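Local coordinates for protein 6-phosphogluconolactonase (Thermotoga maritima, PDB 1PBT) that hydrolyses 6-phosphogluconolactone to 6-phosphogluconate, the second step of the oxidative pentose phosphate pathway, at residues E24-Y29 / F229-E234; D37-K42 / L68-K73; N171-V176 / T193-N198. All blocks are in the same frame, centred on the assembly; numbering follows the deposited sequence. Where two conformers were deposited one is given.

Contact 1: residues E24-Y29 / F229-E234; sequences EKTVIY and FVRGKE. With EDO (1,2-ethanediol), chain E.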
loop_
_atom_site.group_PDB
_atom_site.type_symbol
_atom_site.label_atom_id
_atom_site.label_comp_id
_atom_site.label_asym_id
_atom_site.label_seq_id
_atom_site.Cartn_x
_atom_site.Cartn_y
_atom_site.Cartn_z
ATOM N N GLU A 24 -13.021 -2.211 -16.349
ATOM C CA GLU A 24 -12.027 -1.595 -15.463
ATOM C C GLU A 24 -11.816 -0.107 -15.771
ATOM O O GLU A 24 -11.608 0.257 -16.923
ATOM C CB GLU A 24 -10.693 -2.362 -15.612
ATOM C CG GLU A 24 -9.421 -1.703 -14.998
ATOM C CD GLU A 24 -9.047 -0.336 -15.642
ATOM O OE1 GLU A 24 -9.183 0.733 -14.994
ATOM O OE2 GLU A 24 -8.622 -0.347 -16.805
ATOM N N LYS A 25 -11.871 0.744 -14.747
ATOM C CA LYS A 25 -11.660 2.190 -14.907
ATOM C C LYS A 25 -11.158 2.830 -13.610
ATOM O O LYS A 25 -10.909 2.144 -12.618
ATOM C CB LYS A 25 -12.949 2.891 -15.330
ATOM C CG LYS A 25 -14.084 2.805 -14.318
ATOM C CD LYS A 25 -14.666 1.412 -14.291
ATOM C CE LYS A 25 -16.052 1.412 -13.716
ATOM N NZ LYS A 25 -16.667 0.065 -13.854
ATOM N N THR A 26 -11.017 4.154 -13.627
ATOM C CA THR A 26 -10.552 4.892 -12.459
ATOM C C THR A 26 -11.663 5.813 -11.957
ATOM O O THR A 26 -12.401 6.401 -12.746
ATOM C CB THR A 26 -9.294 5.742 -12.795
ATOM O OG1 THR A 26 -8.190 4.868 -13.084
ATOM C CG2 THR A 26 -8.929 6.656 -11.623
ATOM N N VAL A 27 -11.785 5.921 -10.636
ATOM C CA VAL A 27 -12.805 6.777 -10.030
ATOM C C VAL A 27 -12.096 7.699 -9.045
ATOM O O VAL A 27 -11.242 7.253 -8.290
ATOM C CB VAL A 27 -13.868 5.924 -9.292
ATOM C CG1 VAL A 27 -14.945 6.815 -8.689
ATOM C CG2 VAL A 27 -14.500 4.950 -10.266
ATOM N N ILE A 28 -12.443 8.984 -9.054
ATOM C CA ILE A 28 -11.809 9.947 -8.157
ATOM C C ILE A 28 -12.849 10.616 -7.278
ATOM O O ILE A 28 -13.843 11.131 -7.786
ATOM C CB ILE A 28 -11.065 11.048 -8.951
ATOM C CG1 ILE A 28 -9.969 10.423 -9.820
ATOM C CG2 ILE A 28 -10.435 12.042 -8.004
ATOM C CD1 ILE A 28 -9.452 11.349 -10.904
ATOM N N TYR A 29 -12.630 10.576 -5.963
ATOM C CA TYR A 29 -13.540 11.207 -5.005
ATOM C C TYR A 29 -12.854 12.457 -4.456
ATOM O O TYR A 29 -11.734 12.386 -3.967
ATOM C CB TYR A 29 -13.845 10.260 -3.842
ATOM C CG TYR A 29 -14.777 9.106 -4.153
ATOM C CD1 TYR A 29 -16.149 9.208 -3.919
ATOM C CD2 TYR A 29 -14.285 7.896 -4.635
ATOM C CE1 TYR A 29 -17.003 8.130 -4.151
ATOM C CE2 TYR A 29 -15.134 6.809 -4.873
ATOM C CZ TYR A 29 -16.490 6.939 -4.624
ATOM O OH TYR A 29 -17.327 5.865 -4.820
ATOM N N PHE A 229 1.233 4.341 -13.288
ATOM C CA PHE A 229 1.293 2.955 -13.749
ATOM C C PHE A 229 0.639 1.898 -12.875
ATOM O O PHE A 229 0.564 0.734 -13.270
ATOM C CB PHE A 229 2.753 2.568 -13.995
ATOM C CG PHE A 229 3.405 3.369 -15.083
ATOM C CD1 PHE A 229 3.082 3.135 -16.412
ATOM C CD2 PHE A 229 4.279 4.409 -14.772
ATOM C CE1 PHE A 229 3.617 3.931 -17.434
ATOM C CE2 PHE A 229 4.817 5.207 -15.773
ATOM C CZ PHE A 229 4.484 4.971 -17.115
ATOM N N VAL A 230 0.162 2.294 -11.705
ATOM C CA VAL A 230 -0.489 1.354 -10.804
ATOM C C VAL A 230 -2.005 1.464 -10.961
ATOM O O VAL A 230 -2.594 2.530 -10.748
ATOM C CB VAL A 230 -0.059 1.621 -9.346
ATOM C CG1 VAL A 230 -0.714 0.633 -8.406
ATOM C CG2 VAL A 230 1.455 1.514 -9.241
ATOM N N ARG A 231 -2.613 0.349 -11.350
ATOM C CA ARG A 231 -4.049 0.250 -11.580
ATOM C C ARG A 231 -4.580 -1.094 -11.095
ATOM O O ARG A 231 -3.915 -2.122 -11.244
ATOM C CB ARG A 231 -4.346 0.339 -13.078
ATOM C CG ARG A 231 -3.696 1.496 -13.811
ATOM C CD ARG A 231 -4.369 2.824 -13.491
ATOM N NE ARG A 231 -3.675 3.927 -14.162
ATOM C CZ ARG A 231 -4.005 4.417 -15.352
ATOM N NH1 ARG A 231 -5.035 3.919 -16.017
ATOM N NH2 ARG A 231 -3.280 5.392 -15.885
ATOM N N GLY A 232 -5.784 -1.094 -10.535
ATOM C CA GLY A 232 -6.371 -2.351 -10.104
ATOM C C GLY A 232 -6.905 -3.105 -11.316
ATOM O O GLY A 232 -7.248 -2.490 -12.340
ATOM N N LYS A 233 -6.961 -4.431 -11.223
ATOM C CA LYS A 233 -7.472 -5.237 -12.328
ATOM C C LYS A 233 -8.936 -4.922 -12.568
ATOM O O LYS A 233 -9.422 -5.009 -13.696
ATOM C CB LYS A 233 -7.349 -6.725 -12.033
ATOM C CG LYS A 233 -5.952 -7.248 -11.844
ATOM C CD LYS A 233 -6.029 -8.765 -11.744
ATOM C CE LYS A 233 -4.922 -9.330 -10.887
ATOM N NZ LYS A 233 -5.101 -10.786 -10.674
ATOM N N GLU A 234 -9.644 -4.551 -11.509
ATOM C CA GLU A 234 -11.054 -4.219 -11.637
ATOM C C GLU A 234 -11.258 -2.718 -11.569
ATOM O O GLU A 234 -11.928 -2.134 -12.422
ATOM C CB GLU A 234 -11.865 -4.900 -10.536
ATOM C CG GLU A 234 -11.716 -6.404 -10.529
ATOM C CD GLU A 234 -12.647 -7.077 -9.547
ATOM O OE1 GLU A 234 -12.611 -8.321 -9.465
ATOM O OE2 GLU A 234 -13.411 -6.365 -8.863
HETATM C C1 EDO E . -19.071 1.849 -10.001
HETATM O O1 EDO E . -20.417 1.756 -10.373
HETATM C C2 EDO E . -18.158 1.452 -11.108
HETATM O O2 EDO E . -18.817 0.552 -12.053
HETATM O O HOH W 1 -8.053 0.114 -12.731
HETATM O O HOH W 2 -14.444 -1.375 -12.564
#
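Glu-24 lies against the backbone of Gly-232, Lys-233 and Glu-234, touching it with the aliphatic part of its chain. Its CA-H points at Glu-234 O, CA to O 3.1 Å with 145° at the hydrogen, a weak polar contact where the two backbones come closest. With CG anti to the backbone N (chi1 167°), the chain runs along the loop carbonyls and CG comes 3.5 Å from Gly-232 O. The bend at chi2 then turns the carboxylate back, and OE1 accepts a hydrogen bond of 2.6 Å from a water. That same water donates to Gly-232 O, so the link between acid and loop is indirect.

Lys-25 starts off away from the loop but folds round at chi2 (-73°), which carries NZ back toward the start of the strand. There NZ gives a 2.9 Å bond to a second water, which donates in turn to Glu-234 O. NZ also bonds to O2 of an ethanediol, probably from the crystallisation liquor, at 2.8 Å, and to Met-23 O. Farther along, Thr-26 OG1 stands 4.4 Å from Arg-231 CD, a loose touch; the Arg-231 guanidinium makes a cation-pi contact with Tyr-228.

Just beyond, Lys-25 and Val-27 pair with Thr-236, so this water-bridged surface junction is where a loop feeds into strand 235-241 and the parallel pairing with edge strand 25-31 begins.

Contact 2: residues D37-K42 / L68-K73; sequences DFVVEK and LPVYEK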
loop_
_atom_site.group_PDB
_atom_site.type_symbol
_atom_site.label_atom_id
_atom_site.label_comp_id
_atom_site.label_asym_id
_atom_site.label_seq_id
_atom_site.Cartn_x
_atom_site.Cartn_y
_atom_site.Cartn_z
ATOM N N ASP A 37 -13.036 9.393 8.040
ATOM C CA ASP A 37 -14.244 8.586 8.222
ATOM C C ASP A 37 -14.821 8.104 6.888
ATOM O O ASP A 37 -15.254 6.961 6.781
ATOM C CB ASP A 37 -15.324 9.363 8.988
ATOM C CG ASP A 37 -14.948 9.617 10.437
ATOM O OD1 ASP A 37 -14.325 8.732 11.057
ATOM O OD2 ASP A 37 -15.287 10.699 10.962
ATOM N N PHE A 38 -14.822 8.963 5.869
ATOM C CA PHE A 38 -15.353 8.573 4.561
ATOM C C PHE A 38 -14.545 7.414 3.983
ATOM O O PHE A 38 -15.094 6.403 3.540
ATOM C CB PHE A 38 -15.297 9.740 3.577
ATOM C CG PHE A 38 -15.935 9.442 2.239
ATOM C CD1 PHE A 38 -17.306 9.591 2.059
ATOM C CD2 PHE A 38 -15.168 8.997 1.168
ATOM C CE1 PHE A 38 -17.901 9.305 0.835
ATOM C CE2 PHE A 38 -15.752 8.704 -0.069
ATOM C CZ PHE A 38 -17.120 8.858 -0.237
ATOM N N VAL A 39 -13.231 7.578 3.974
ATOM C CA VAL A 39 -12.349 6.544 3.444
ATOM C C VAL A 39 -12.518 5.223 4.194
ATOM O O VAL A 39 -12.630 4.153 3.594
ATOM C CB VAL A 39 -10.899 6.990 3.549
ATOM C CG1 VAL A 39 -9.975 5.878 3.046
ATOM C CG2 VAL A 39 -10.715 8.278 2.783
ATOM N N VAL A 40 -12.540 5.309 5.519
ATOM C CA VAL A 40 -12.698 4.128 6.355
ATOM C C VAL A 40 -13.981 3.393 5.989
ATOM O O VAL A 40 -13.984 2.174 5.828
ATOM C CB VAL A 40 -12.731 4.511 7.852
ATOM C CG1 VAL A 40 -13.196 3.329 8.695
ATOM C CG2 VAL A 40 -11.348 4.950 8.294
ATOM N N GLU A 41 -15.073 4.134 5.850
ATOM C CA GLU A 41 -16.340 3.507 5.498
ATOM C C GLU A 41 -16.261 2.827 4.125
ATOM O O GLU A 41 -16.808 1.745 3.926
ATOM C CB GLU A 41 -17.461 4.555 5.532
ATOM C CG GLU A 41 -18.824 4.075 5.054
ATOM C CD GLU A 41 -19.295 2.805 5.741
ATOM O OE1 GLU A 41 -18.863 2.532 6.881
ATOM O OE2 GLU A 41 -20.125 2.084 5.142
ATOM N N LYS A 42 -15.575 3.457 3.177
ATOM C CA LYS A 42 -15.441 2.864 1.855
ATOM C C LYS A 42 -14.623 1.566 1.892
ATOM O O LYS A 42 -15.005 0.556 1.295
ATOM C CB LYS A 42 -14.812 3.884 0.904
ATOM C CG LYS A 42 -15.790 4.931 0.423
ATOM C CD LYS A 42 -16.758 4.308 -0.592
ATOM C CE LYS A 42 -17.770 5.313 -1.095
ATOM N NZ LYS A 42 -18.656 5.760 0.014
ATOM N N LEU A 68 -1.959 6.032 7.694
ATOM C CA LEU A 68 -1.944 5.631 9.100
ATOM C C LEU A 68 -3.236 5.884 9.895
ATOM O O LEU A 68 -3.745 4.967 10.548
ATOM C CB LEU A 68 -0.736 6.265 9.813
ATOM C CG LEU A 68 0.616 5.776 9.257
ATOM C CD1 LEU A 68 1.777 6.562 9.885
ATOM C CD2 LEU A 68 0.766 4.282 9.524
ATOM N N PRO A 69 -3.779 7.116 9.857
ATOM C CA PRO A 69 -5.014 7.442 10.588
ATOM C C PRO A 69 -6.171 6.535 10.166
ATOM O O PRO A 69 -7.034 6.177 10.965
ATOM C CB PRO A 69 -5.279 8.902 10.201
ATOM C CG PRO A 69 -3.927 9.428 9.864
ATOM C CD PRO A 69 -3.280 8.296 9.126
ATOM N N VAL A 70 -6.195 6.194 8.882
ATOM C CA VAL A 70 -7.226 5.329 8.355
ATOM C C VAL A 70 -7.087 3.932 8.935
ATOM O O VAL A 70 -8.084 3.319 9.317
ATOM C CB VAL A 70 -7.165 5.282 6.815
ATOM C CG1 VAL A 70 -8.053 4.151 6.266
ATOM C CG2 VAL A 70 -7.624 6.636 6.259
ATOM N N TYR A 71 -5.852 3.437 9.022
ATOM C CA TYR A 71 -5.625 2.105 9.565
ATOM C C TYR A 71 -6.025 2.088 11.037
ATOM O O TYR A 71 -6.578 1.106 11.532
ATOM C CB TYR A 71 -4.149 1.693 9.453
ATOM C CG TYR A 71 -3.563 1.730 8.059
ATOM C CD1 TYR A 71 -4.371 1.529 6.931
ATOM C CD2 TYR A 71 -2.190 1.905 7.869
ATOM C CE1 TYR A 71 -3.817 1.501 5.647
ATOM C CE2 TYR A 71 -1.619 1.879 6.575
ATOM C CZ TYR A 71 -2.447 1.674 5.478
ATOM O OH TYR A 71 -1.900 1.641 4.216
ATOM N N GLU A 72 -5.737 3.186 11.722
ATOM C CA GLU A 72 -6.040 3.333 13.139
ATOM C C GLU A 72 -7.520 3.069 13.401
ATOM O O GLU A 72 -7.885 2.371 14.358
ATOM C CB GLU A 72 -5.651 4.745 13.576
ATOM C CG GLU A 72 -5.745 5.016 15.056
ATOM C CD GLU A 72 -4.901 6.207 15.458
ATOM O OE1 GLU A 72 -4.823 7.175 14.667
ATOM O OE2 GLU A 72 -4.320 6.173 16.564
ATOM N N LYS A 73 -8.370 3.610 12.535
ATOM C CA LYS A 73 -9.813 3.427 12.652
ATOM C C LYS A 73 -10.220 2.031 12.193
ATOM O O LYS A 73 -11.083 1.400 12.801
ATOM C CB LYS A 73 -10.545 4.471 11.807
ATOM C CG LYS A 73 -10.323 5.910 12.241
ATOM C CD LYS A 73 -11.027 6.213 13.549
ATOM C CE LYS A 73 -11.105 7.712 13.790
ATOM N NZ LYS A 73 -11.976 8.036 14.957
#
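The carboxylate of Asp-37 is the one flat group that touches across this helix pair, and only lightly: its OD1 lies 4.3 Å from Lys-73 CE. The rings take no part in the interface. Phe-38 packs on Leu-31 and Phe-239, while Tyr-71 packs on Val-109 and bonds through its hydroxyl to Ala-62 O. Between the helices the contact is therefore mainly aliphatic. With chi1 at 168°, Val-40 holds CG2 anti to the carbonyl carbon, and this methyl sits 4.0 Å from Val-70 CG1 and 3.6 Å from Lys-73 CB, whose side chain it meets at about a right angle. Val-39 adds its CG1, which lies 4.1 Å from Val-70 CG2, and Val-36 and Ile-43 close round Val-70. At the solvent-exposed end of the contact Asp-37 OD1 and Lys-73 NZ, 4.6 Å apart, are probably close enough to attract, though not in contact.

The axes of the two short segments approach to 9.4 Å and cross at -57°. Helix 35-53 follows strand 25-31, and helix 67-74 links strands 57-61 and 84-92; such crossover helices packed on the parallel strands of a mixed sheet are characteristic of a Rossmann-like alpha/beta fold, here joined by valines.

Contact 3: residues N171-V176 / T193-N198; sequences NKDNLV and TFRALN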
loop_
_atom_site.group_PDB
_atom_site.type_symbol
_atom_site.label_atom_id
_atom_site.label_comp_id
_atom_site.label_asym_id
_atom_site.label_seq_id
_atom_site.Cartn_x
_atom_site.Cartn_y
_atom_site.Cartn_z
ATOM N N ASN A 171 9.375 -1.131 -13.046
ATOM C CA ASN A 171 9.329 -2.065 -14.149
ATOM C C ASN A 171 10.183 -3.303 -13.963
ATOM O O ASN A 171 10.326 -4.099 -14.897
ATOM C CB ASN A 171 9.747 -1.373 -15.453
ATOM C CG ASN A 171 8.790 -0.278 -15.869
ATOM O OD1 ASN A 171 7.577 -0.420 -15.751
ATOM N ND2 ASN A 171 9.334 0.815 -16.386
ATOM N N LYS A 172 10.762 -3.470 -12.777
ATOM C CA LYS A 172 11.590 -4.646 -12.518
ATOM C C LYS A 172 10.781 -5.911 -12.735
ATOM O O LYS A 172 9.594 -5.989 -12.384
ATOM C CB LYS A 172 12.134 -4.637 -11.089
ATOM C CG LYS A 172 13.264 -3.655 -10.849
ATOM C CD LYS A 172 14.591 -4.144 -11.440
ATOM C CE LYS A 172 15.713 -3.144 -11.159
ATOM N NZ LYS A 172 17.048 -3.602 -11.645
ATOM N N ASP A 173 11.442 -6.911 -13.297
ATOM C CA ASP A 173 10.803 -8.178 -13.588
ATOM C C ASP A 173 10.869 -9.124 -12.387
ATOM O O ASP A 173 11.490 -10.184 -12.439
ATOM C CB ASP A 173 11.479 -8.799 -14.810
ATOM C CG ASP A 173 10.771 -10.033 -15.303
ATOM O OD1 ASP A 173 9.520 -10.037 -15.282
ATOM O OD2 ASP A 173 11.464 -10.986 -15.725
ATOM N N ASN A 174 10.234 -8.707 -11.301
ATOM C CA ASN A 174 10.152 -9.469 -10.058
ATOM C C ASN A 174 8.938 -8.879 -9.369
ATOM O O ASN A 174 8.403 -7.862 -9.810
ATOM C CB ASN A 174 11.353 -9.214 -9.143
ATOM C CG ASN A 174 12.668 -9.517 -9.798
ATOM O OD1 ASN A 174 12.974 -10.670 -10.115
ATOM N ND2 ASN A 174 13.467 -8.474 -10.011
ATOM N N LEU A 175 8.511 -9.514 -8.286
ATOM C CA LEU A 175 7.380 -8.996 -7.539
ATOM C C LEU A 175 7.911 -7.990 -6.528
ATOM O O LEU A 175 7.219 -7.051 -6.154
ATOM C CB LEU A 175 6.639 -10.135 -6.831
ATOM C CG LEU A 175 5.946 -11.137 -7.767
ATOM C CD1 LEU A 175 5.264 -12.228 -6.961
ATOM C CD2 LEU A 175 4.924 -10.411 -8.626
ATOM N N VAL A 176 9.156 -8.192 -6.107
ATOM C CA VAL A 176 9.798 -7.330 -5.122
ATOM C C VAL A 176 11.210 -6.937 -5.567
ATOM O O VAL A 176 11.966 -7.779 -6.071
ATOM C CB VAL A 176 9.936 -8.057 -3.758
ATOM C CG1 VAL A 176 10.339 -7.064 -2.675
ATOM C CG2 VAL A 176 8.639 -8.768 -3.394
ATOM N N THR A 193 6.822 -4.186 -6.868
ATOM C CA THR A 193 6.977 -3.596 -8.201
ATOM C C THR A 193 5.623 -3.301 -8.824
ATOM O O THR A 193 4.575 -3.618 -8.254
ATOM C CB THR A 193 7.665 -4.566 -9.158
ATOM O OG1 THR A 193 6.892 -5.774 -9.204
ATOM C CG2 THR A 193 9.097 -4.880 -8.701
ATOM N N PHE A 194 5.636 -2.707 -10.017
ATOM C CA PHE A 194 4.378 -2.432 -10.703
ATOM C C PHE A 194 3.676 -3.776 -10.937
ATOM O O PHE A 194 2.462 -3.894 -10.801
ATOM C CB PHE A 194 4.616 -1.775 -12.067
ATOM C CG PHE A 194 5.103 -0.352 -12.005
ATOM C CD1 PHE A 194 4.747 0.482 -10.958
ATOM C CD2 PHE A 194 5.850 0.173 -13.056
ATOM C CE1 PHE A 194 5.120 1.824 -10.953
ATOM C CE2 PHE A 194 6.229 1.504 -13.066
ATOM C CZ PHE A 194 5.866 2.336 -12.016
ATOM N N ARG A 195 4.456 -4.790 -11.296
ATOM C CA ARG A 195 3.906 -6.117 -11.550
ATOM C C ARG A 195 3.153 -6.668 -10.339
ATOM O O ARG A 195 2.045 -7.209 -10.464
ATOM C CB ARG A 195 5.038 -7.078 -11.935
ATOM C CG ARG A 195 4.609 -8.519 -12.149
ATOM C CD ARG A 195 5.818 -9.416 -12.380
ATOM N NE ARG A 195 5.503 -10.824 -12.143
ATOM C CZ ARG A 195 6.410 -11.797 -12.067
ATOM N NH1 ARG A 195 7.703 -11.523 -12.213
ATOM N NH2 ARG A 195 6.027 -13.046 -11.830
ATOM N N ALA A 196 3.753 -6.538 -9.162
ATOM C CA ALA A 196 3.106 -7.024 -7.942
ATOM C C ALA A 196 1.868 -6.188 -7.637
ATOM O O ALA A 196 0.783 -6.717 -7.433
ATOM C CB ALA A 196 4.079 -6.957 -6.760
ATOM N N LEU A 197 2.032 -4.874 -7.609
ATOM C CA LEU A 197 0.909 -4.005 -7.297
ATOM C C LEU A 197 -0.254 -4.173 -8.262
ATOM O O LEU A 197 -1.416 -4.123 -7.864
ATOM C CB LEU A 197 1.362 -2.548 -7.282
ATOM C CG LEU A 197 2.360 -2.195 -6.173
ATOM C CD1 LEU A 197 2.924 -0.822 -6.408
ATOM C CD2 LEU A 197 1.678 -2.267 -4.827
ATOM N N ASN A 198 0.058 -4.387 -9.533
ATOM C CA ASN A 198 -0.989 -4.534 -10.522
ATOM C C ASN A 198 -1.724 -5.861 -10.517
ATOM O O ASN A 198 -2.589 -6.097 -11.367
ATOM C CB ASN A 198 -0.438 -4.191 -11.904
ATOM C CG ASN A 198 -0.170 -2.709 -12.035
ATOM O OD1 ASN A 198 -0.715 -1.923 -11.258
ATOM N ND2 ASN A 198 0.658 -2.315 -13.002
HETATM O O HOH W 3 7.151 -4.627 -12.577
HETATM O O HOH W 4 10.237 -12.948 -11.879
#
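The loop 171-176 curls past the start of the one-turn helix 194-197, making an inverse gamma turn centred on Asp-173 and, two residues on, taking Thr-193 N onto Leu-175 O at 3.0 Å. Thr-193 is the N-cap. Its chi1 of 57° sets OG1 between the backbone N and the carbonyl carbon, where it can serve both sides: it donates to Asn-174 O, at 2.6 Å, in the carbonyl plane and on a lone pair, and it accepts from Ala-196 N at 3.2 Å. A valine in its place would probably leave both Asn-174 O and the Ala-196 amide without their shared partner and weaken the hold of the loop on the helix start. The preceding helical amide, Arg-195 N, is reached through solvent, a water accepting from it at 3.0 Å while donating to Lys-172 O.

Arg-195 stretches out fully from CG to NE alongside the loop. Leu-175 lies over one face of its guanidinium, CD2 being 3.6 Å from NE. In the plane of the group, NH1 gives a 2.9 Å bond to a water that also donates to Asp-173 O. Asp-173 OD1, 3.9 Å from NH1, forms a long salt bridge of charges alone: it lies well out of that plane and no N-H points at it. At the other end of the loop Asn-171 OD1 meets the edge of the Phe-194 ring, 3.3 Å from CD2 and near the ring plane, with amide and ring planes 67° apart.

The directed bonds are thus spent on backbone groups, whereas the charges probably attract only loosely; with Arg-142 also close to Arg-195, Asp-173 probably eases the crowding of positive charge.

How the contacts relate
Contact 2 is buried and mainly aliphatic, contact 1 is a surface junction joined by waters, and contact 3, partly buried, relies on direct hydrogen bonds around a helix cap. Contacts 1 and 2 share consecutive elements: strand 25-31 leads into helix 35-53, and Tyr-29 packs on Phe-38 and Lys-42. Contacts 1 and 3 meet through Asn-198, whose amide probably bonds to Arg-231 N and Phe-229 O, while the Phe-229 and Phe-194 rings touch. Contacts 2 and 3, about 27 Å apart between centres, lie on opposite sides of the chain's centre. Along the sequence both are nested within the loop that contact 1 closes.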